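Local coordinates for protein transketolase (Campylobacter jejuni, PDB 3L84) that belongs to the transketolase family of thiamine diphosphate-dependent enzymes and assembles as a pair of identical subunits, at residues A[150-155]-A[180-185]; A[209-214]-A[235-240]. One frame throughout, in Å; residues are numbered along the deposited sequence.

Contact 1: A[150-155]-A[180-185]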
loop_
_atom_site.group_PDB
_atom_site.type_symbol
_atom_site.label_atom_id
_atom_site.label_comp_id
_atom_site.label_asym_id
_atom_site.label_seq_id
_atom_site.Cartn_x
_atom_site.Cartn_y
_atom_site.Cartn_z
ATOM N N CYS A 150 -20.706 -6.338 0.743
ATOM C CA CYS A 150 -19.813 -5.190 0.542
ATOM C C CYS A 150 -20.605 -3.930 0.267
ATOM O O CYS A 150 -21.804 -3.990 0.051
ATOM C CB CYS A 150 -18.796 -5.494 -0.578
ATOM S SG CYS A 150 -19.501 -5.399 -2.238
ATOM N N GLY A 151 -19.910 -2.809 0.295
ATOM C CA GLY A 151 -20.489 -1.517 0.045
ATOM C C GLY A 151 -19.695 -0.695 -0.929
ATOM O O GLY A 151 -18.699 -1.159 -1.514
ATOM N N ASP A 152 -20.125 0.550 -1.114
ATOM C CA ASP A 152 -19.418 1.472 -2.023
ATOM C C ASP A 152 -17.941 1.632 -1.751
ATOM O O ASP A 152 -17.125 1.659 -2.677
ATOM C CB ASP A 152 -20.078 2.849 -2.003
ATOM C CG ASP A 152 -21.409 2.812 -2.645
ATOM O OD1 ASP A 152 -21.413 2.553 -3.870
ATOM O OD2 ASP A 152 -22.442 2.972 -1.966
ATOM N N GLY A 153 -17.549 1.785 -0.499
ATOM C CA GLY A 153 -16.161 1.934 -0.173
ATOM C C GLY A 153 -15.329 0.760 -0.634
ATOM O O GLY A 153 -14.168 0.908 -1.089
ATOM N N ASP A 154 -15.869 -0.445 -0.484
ATOM C CA ASP A 154 -15.145 -1.622 -0.887
ATOM C C ASP A 154 -14.916 -1.615 -2.391
ATOM O O ASP A 154 -13.830 -1.967 -2.860
ATOM C CB ASP A 154 -15.896 -2.902 -0.489
ATOM C CG ASP A 154 -16.089 -3.038 1.006
ATOM O OD1 ASP A 154 -15.100 -3.222 1.753
ATOM O OD2 ASP A 154 -17.276 -2.909 1.461
ATOM N N LEU A 155 -15.938 -1.268 -3.164
ATOM C CA LEU A 155 -15.868 -1.345 -4.615
ATOM C C LEU A 155 -15.079 -0.226 -5.269
ATOM O O LEU A 155 -14.648 -0.359 -6.402
ATOM C CB LEU A 155 -17.265 -1.510 -5.219
ATOM C CG LEU A 155 -17.913 -2.847 -4.788
ATOM C CD1 LEU A 155 -19.166 -3.068 -5.597
ATOM C CD2 LEU A 155 -17.011 -4.084 -4.890
ATOM N N ASP A 180 -24.249 -3.606 -1.349
ATOM C CA ASP A 180 -25.224 -2.729 -0.730
ATOM C C ASP A 180 -25.139 -1.374 -1.402
ATOM O O ASP A 180 -24.304 -0.519 -1.061
ATOM C CB ASP A 180 -24.897 -2.595 0.770
ATOM C CG ASP A 180 -25.876 -1.711 1.487
ATOM O OD1 ASP A 180 -26.924 -1.445 0.853
ATOM O OD2 ASP A 180 -25.590 -1.278 2.620
ATOM N N SER A 181 -26.000 -1.181 -2.385
ATOM C CA SER A 181 -26.023 0.052 -3.160
ATOM C C SER A 181 -27.030 1.015 -2.535
ATOM O O SER A 181 -28.220 0.968 -2.837
ATOM C CB SER A 181 -26.381 -0.262 -4.600
ATOM O OG SER A 181 -26.375 0.916 -5.362
ATOM N N ASN A 182 -26.546 1.858 -1.623
ATOM C CA ASN A 182 -27.392 2.777 -0.855
ATOM C C ASN A 182 -27.201 4.261 -1.179
ATOM O O ASN A 182 -27.814 5.114 -0.535
ATOM C CB ASN A 182 -27.271 2.491 0.647
ATOM C CG ASN A 182 -25.915 2.777 1.209
ATOM O OD1 ASN A 182 -25.055 3.372 0.539
ATOM N ND2 ASN A 182 -25.676 2.328 2.469
ATOM N N ASN A 183 -26.390 4.532 -2.206
ATOM C CA ASN A 183 -26.279 5.895 -2.758
ATOM C C ASN A 183 -25.495 6.844 -1.849
ATOM O O ASN A 183 -25.450 8.020 -2.162
ATOM C CB ASN A 183 -27.684 6.498 -3.037
ATOM C CG ASN A 183 -27.667 7.631 -4.080
ATOM O OD1 ASN A 183 -28.397 8.627 -3.958
ATOM N ND2 ASN A 183 -26.830 7.480 -5.093
ATOM N N ILE A 184 -24.932 6.356 -0.731
ATOM C CA ILE A 184 -24.309 7.197 0.290
ATOM C C ILE A 184 -22.853 6.779 0.518
ATOM O O ILE A 184 -22.544 5.597 0.487
ATOM C CB ILE A 184 -25.138 7.096 1.622
ATOM C CG1 ILE A 184 -26.509 7.756 1.439
ATOM C CG2 ILE A 184 -24.411 7.728 2.801
ATOM C CD1 ILE A 184 -26.431 9.222 1.109
ATOM N N SER A 185 -21.993 7.760 0.763
ATOM C CA SER A 185 -20.694 7.505 1.379
ATOM C C SER A 185 -20.478 8.564 2.467
ATOM O O SER A 185 -21.387 9.330 2.813
ATOM C CB SER A 185 -19.558 7.441 0.349
ATOM O OG SER A 185 -19.242 8.704 -0.135
HETATM O O HOH W 1 -22.646 0.938 0.511
HETATM O O HOH W 2 -24.590 3.096 -3.916
#
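Asp180 N donates to Cys150 O over 2.8 Å, in a nearly straight bond (177° at the hydrogen). It joins strand 146-151 to strand 175-181 at their C-terminal ends. Beyond it the two chains part. Residues 152-155 turn into a helix, and residues 182-183 form a loop. Gly151 is the N-cap. Gly151 N donates to Asp154 OD2 at 2.9 Å, and OD2 receives it on its anti lone pair, away from OD1. Asp154 OD1 is held in turn by Ser64 and Gly117.

The Asp152 side chain reaches from the helix start toward the loop. OD2 comes within 3.6 Å of Asn182 OD1, and equally near Ile184 O. These approaches are between acceptor oxygens. The carboxylate and the amide are turned 40° against each other. Asp152 OD1 is held by Tyr179 OH. Asn182 OD1 accepts from Ile184 N at 3.2 Å, with the donor above the amide plane. This is an Asx turn.

These segments carry both ends of the Gly-Asp-Gly ... Asn-Asn motif of thiamine diphosphate enzymes. In relatives, an aspartate, an asparagine and a backbone carbonyl at these places bind a divalent metal ion. The gathering of Asp152 OD2, Asn182 OD1 and Ile184 O is consistent with such a site.

Two waters link the segments. Water 2 donates to Asp152 OD2 at 2.9 Å and accepts from Asn183 N. Water 1 accepts from Asp152 N and lies 2.7 Å from Asp180 O. Farther along, Ser185 OG bonds to Asp364 of the second subunit.

Contact 2: A[209-214]-A[235-240]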
loop_
_atom_site.group_PDB
_atom_site.type_symbol
_atom_site.label_atom_id
_atom_site.label_comp_id
_atom_site.label_asym_id
_atom_site.label_seq_id
_atom_site.Cartn_x
_atom_site.Cartn_y
_atom_site.Cartn_z
ATOM N N VAL A 209 -24.498 -10.765 -13.253
ATOM C CA VAL A 209 -24.933 -9.637 -12.451
ATOM C C VAL A 209 -26.457 -9.570 -12.324
ATOM O O VAL A 209 -27.153 -9.519 -13.338
ATOM C CB VAL A 209 -24.395 -8.307 -13.002
ATOM C CG1 VAL A 209 -24.906 -7.159 -12.106
ATOM C CG2 VAL A 209 -22.849 -8.325 -13.100
ATOM N N LEU A 210 -26.951 -9.583 -11.092
ATOM C CA LEU A 210 -28.381 -9.473 -10.787
ATOM C C LEU A 210 -28.605 -8.157 -10.072
ATOM O O LEU A 210 -27.740 -7.719 -9.317
ATOM C CB LEU A 210 -28.808 -10.651 -9.882
ATOM C CG LEU A 210 -28.468 -12.031 -10.462
ATOM C CD1 LEU A 210 -28.774 -13.197 -9.470
ATOM C CD2 LEU A 210 -29.149 -12.252 -11.766
ATOM N N SER A 211 -29.754 -7.525 -10.273
ATOM C CA SER A 211 -30.086 -6.242 -9.683
ATOM C C SER A 211 -31.443 -6.323 -9.023
ATOM O O SER A 211 -32.441 -6.664 -9.712
ATOM C CB SER A 211 -30.122 -5.164 -10.761
ATOM O OG SER A 211 -28.815 -5.006 -11.329
ATOM N N ILE A 212 -31.498 -6.070 -7.719
ATOM C CA ILE A 212 -32.709 -6.214 -6.902
ATOM C C ILE A 212 -32.962 -5.020 -5.990
ATOM O O ILE A 212 -32.066 -4.187 -5.743
ATOM C CB ILE A 212 -32.648 -7.467 -5.995
ATOM C CG1 ILE A 212 -31.589 -7.348 -4.893
ATOM C CG2 ILE A 212 -32.437 -8.738 -6.839
ATOM C CD1 ILE A 212 -31.635 -8.468 -3.888
ATOM N N ASN A 213 -34.187 -4.993 -5.469
ATOM C CA ASN A 213 -34.599 -4.187 -4.323
ATOM C C ASN A 213 -34.223 -5.000 -3.084
ATOM O O ASN A 213 -34.780 -6.073 -2.800
ATOM C CB ASN A 213 -36.112 -3.933 -4.383
ATOM C CG ASN A 213 -36.650 -3.150 -3.205
ATOM O OD1 ASN A 213 -36.033 -3.036 -2.180
ATOM N ND2 ASN A 213 -37.863 -2.599 -3.375
ATOM N N GLY A 214 -33.262 -4.467 -2.336
ATOM C CA GLY A 214 -32.756 -5.120 -1.134
ATOM C C GLY A 214 -33.671 -5.090 0.066
ATOM O O GLY A 214 -33.280 -5.579 1.144
ATOM N N LEU A 235 -22.584 -11.297 -8.851
ATOM C CA LEU A 235 -22.798 -10.052 -8.148
ATOM C C LEU A 235 -24.280 -9.795 -8.067
ATOM O O LEU A 235 -24.950 -9.803 -9.091
ATOM C CB LEU A 235 -22.112 -8.891 -8.864
ATOM C CG LEU A 235 -22.416 -7.497 -8.302
ATOM C CD1 LEU A 235 -21.742 -7.343 -6.945
ATOM C CD2 LEU A 235 -21.964 -6.364 -9.214
ATOM N N ILE A 236 -24.780 -9.558 -6.869
ATOM C CA ILE A 236 -26.123 -9.056 -6.638
ATOM C C ILE A 236 -26.002 -7.592 -6.239
ATOM O O ILE A 236 -25.446 -7.264 -5.192
ATOM C CB ILE A 236 -26.866 -9.862 -5.547
ATOM C CG1 ILE A 236 -26.995 -11.317 -5.995
ATOM C CG2 ILE A 236 -28.229 -9.248 -5.268
ATOM C CD1 ILE A 236 -27.534 -12.277 -4.895
ATOM N N ILE A 237 -26.502 -6.710 -7.086
ATOM C CA ILE A 237 -26.553 -5.284 -6.776
ATOM C C ILE A 237 -27.868 -5.037 -6.063
ATOM O O ILE A 237 -28.946 -5.096 -6.683
ATOM C CB ILE A 237 -26.470 -4.418 -8.045
ATOM C CG1 ILE A 237 -25.201 -4.739 -8.845
ATOM C CG2 ILE A 237 -26.533 -2.937 -7.702
ATOM C CD1 ILE A 237 -25.077 -3.948 -10.158
ATOM N N ALA A 238 -27.790 -4.825 -4.750
ATOM C CA ALA A 238 -29.008 -4.706 -3.945
ATOM C C ALA A 238 -29.234 -3.254 -3.588
ATOM O O ALA A 238 -28.441 -2.662 -2.856
ATOM C CB ALA A 238 -28.899 -5.572 -2.716
ATOM N N LYS A 239 -30.253 -2.636 -4.171
ATOM C CA LYS A 239 -30.551 -1.246 -3.851
ATOM C C LYS A 239 -31.208 -1.170 -2.479
ATOM O O LYS A 239 -32.235 -1.798 -2.251
ATOM C CB LYS A 239 -31.453 -0.660 -4.914
ATOM C CG LYS A 239 -31.629 0.838 -4.777
ATOM C CD LYS A 239 -32.205 1.462 -6.049
ATOM C CE LYS A 239 -32.442 2.946 -5.849
ATOM N NZ LYS A 239 -33.359 3.192 -4.692
ATOM N N THR A 240 -30.614 -0.414 -1.561
ATOM C CA THR A 240 -31.120 -0.324 -0.194
ATOM C C THR A 240 -31.161 1.135 0.223
ATOM O O THR A 240 -30.632 2.058 -0.443
ATOM C CB THR A 240 -30.275 -1.093 0.841
ATOM O OG1 THR A 240 -29.029 -0.417 0.981
ATOM C CG2 THR A 240 -30.065 -2.497 0.450
HETATM O O HOH W 3 -34.649 -0.431 -2.289
#
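Val209, Leu235 and Ile237 meet on one face of this parallel strand pair, and Leu210, Ile212, Ile236 and Ala238 meet on the other. Ser211, Asn213 and Lys239 lie on the first face too. There Ile237 CD1 rests against Val209 CG1 at 3.8 Å. Val209 CG1 stands anti to its backbone N (chi1 180°), on the side where it meets Ile237 CD1. Ser211 OG touches the same CD1 from farther along the strand.

On the second face Ile212 does most of the work. Its CG1 sits between the backbone N and the carbonyl carbon (chi1 68°). From there CG1 packs 3.9 Å from Ala238 CB. Its CD1 reaches Ile236 CG2 at 3.8 Å, and the two isoleucine side chains cross obliquely. Leu210 CD1 makes a looser contact with Ile236 CG1.

Between the faces runs a regular ladder of parallel strand bonds. Leu210 and Ile212 each use both N and O, and the partners are Leu235, Ile237 and Lys239. The shortest bond is Ile237 N to Leu210 O, 2.7 Å. Four CA-H...O contacts add to the ladder. It ends where Gly214 N donates to Lys239 O at 2.9 Å, more bent than the others (153° at the hydrogen). Water 3 donates to that same oxygen and to Asn213 OD1, which also accepts from His215 N. Past this last bond, Gly214 CA lies against Thr240 CG2.

The strands are the two arms of a beta-alpha-beta unit. Its helix, 217-228, covers the Ile212 face through Ile220 and Ala223. Helix 198-204 packs Phe202 on Val209 and Leu235. Strand 175-181 flanks strand 234-239 on its other side, leaving strand 208-213 outermost in this chain's sheet.

In the fold
Contacts 1 and 2 belong to one parallel sheet in the region of the thiamine diphosphate binding family. Their centres are about 12 Å apart. Strands 175-181 and 234-239 are neighbours, so the contacts abut directly. Ser181 N lies 2.9 Å from Ala238 O, a probable hydrogen bond. Next to it, Asp180 OD1 pairs with Thr240 OG1. The modelled separation of 2.3 Å is very short, and its exact value is doubtful. Asn182 CB packs on the same hydroxyl oxygen at 3.4 Å. Contact 1 holds groups that probably bind the metal ion, as in relatives, and reaches the second subunit. Contact 2 includes strand 208-213, outermost within this chain, and no other subunit touches its segments.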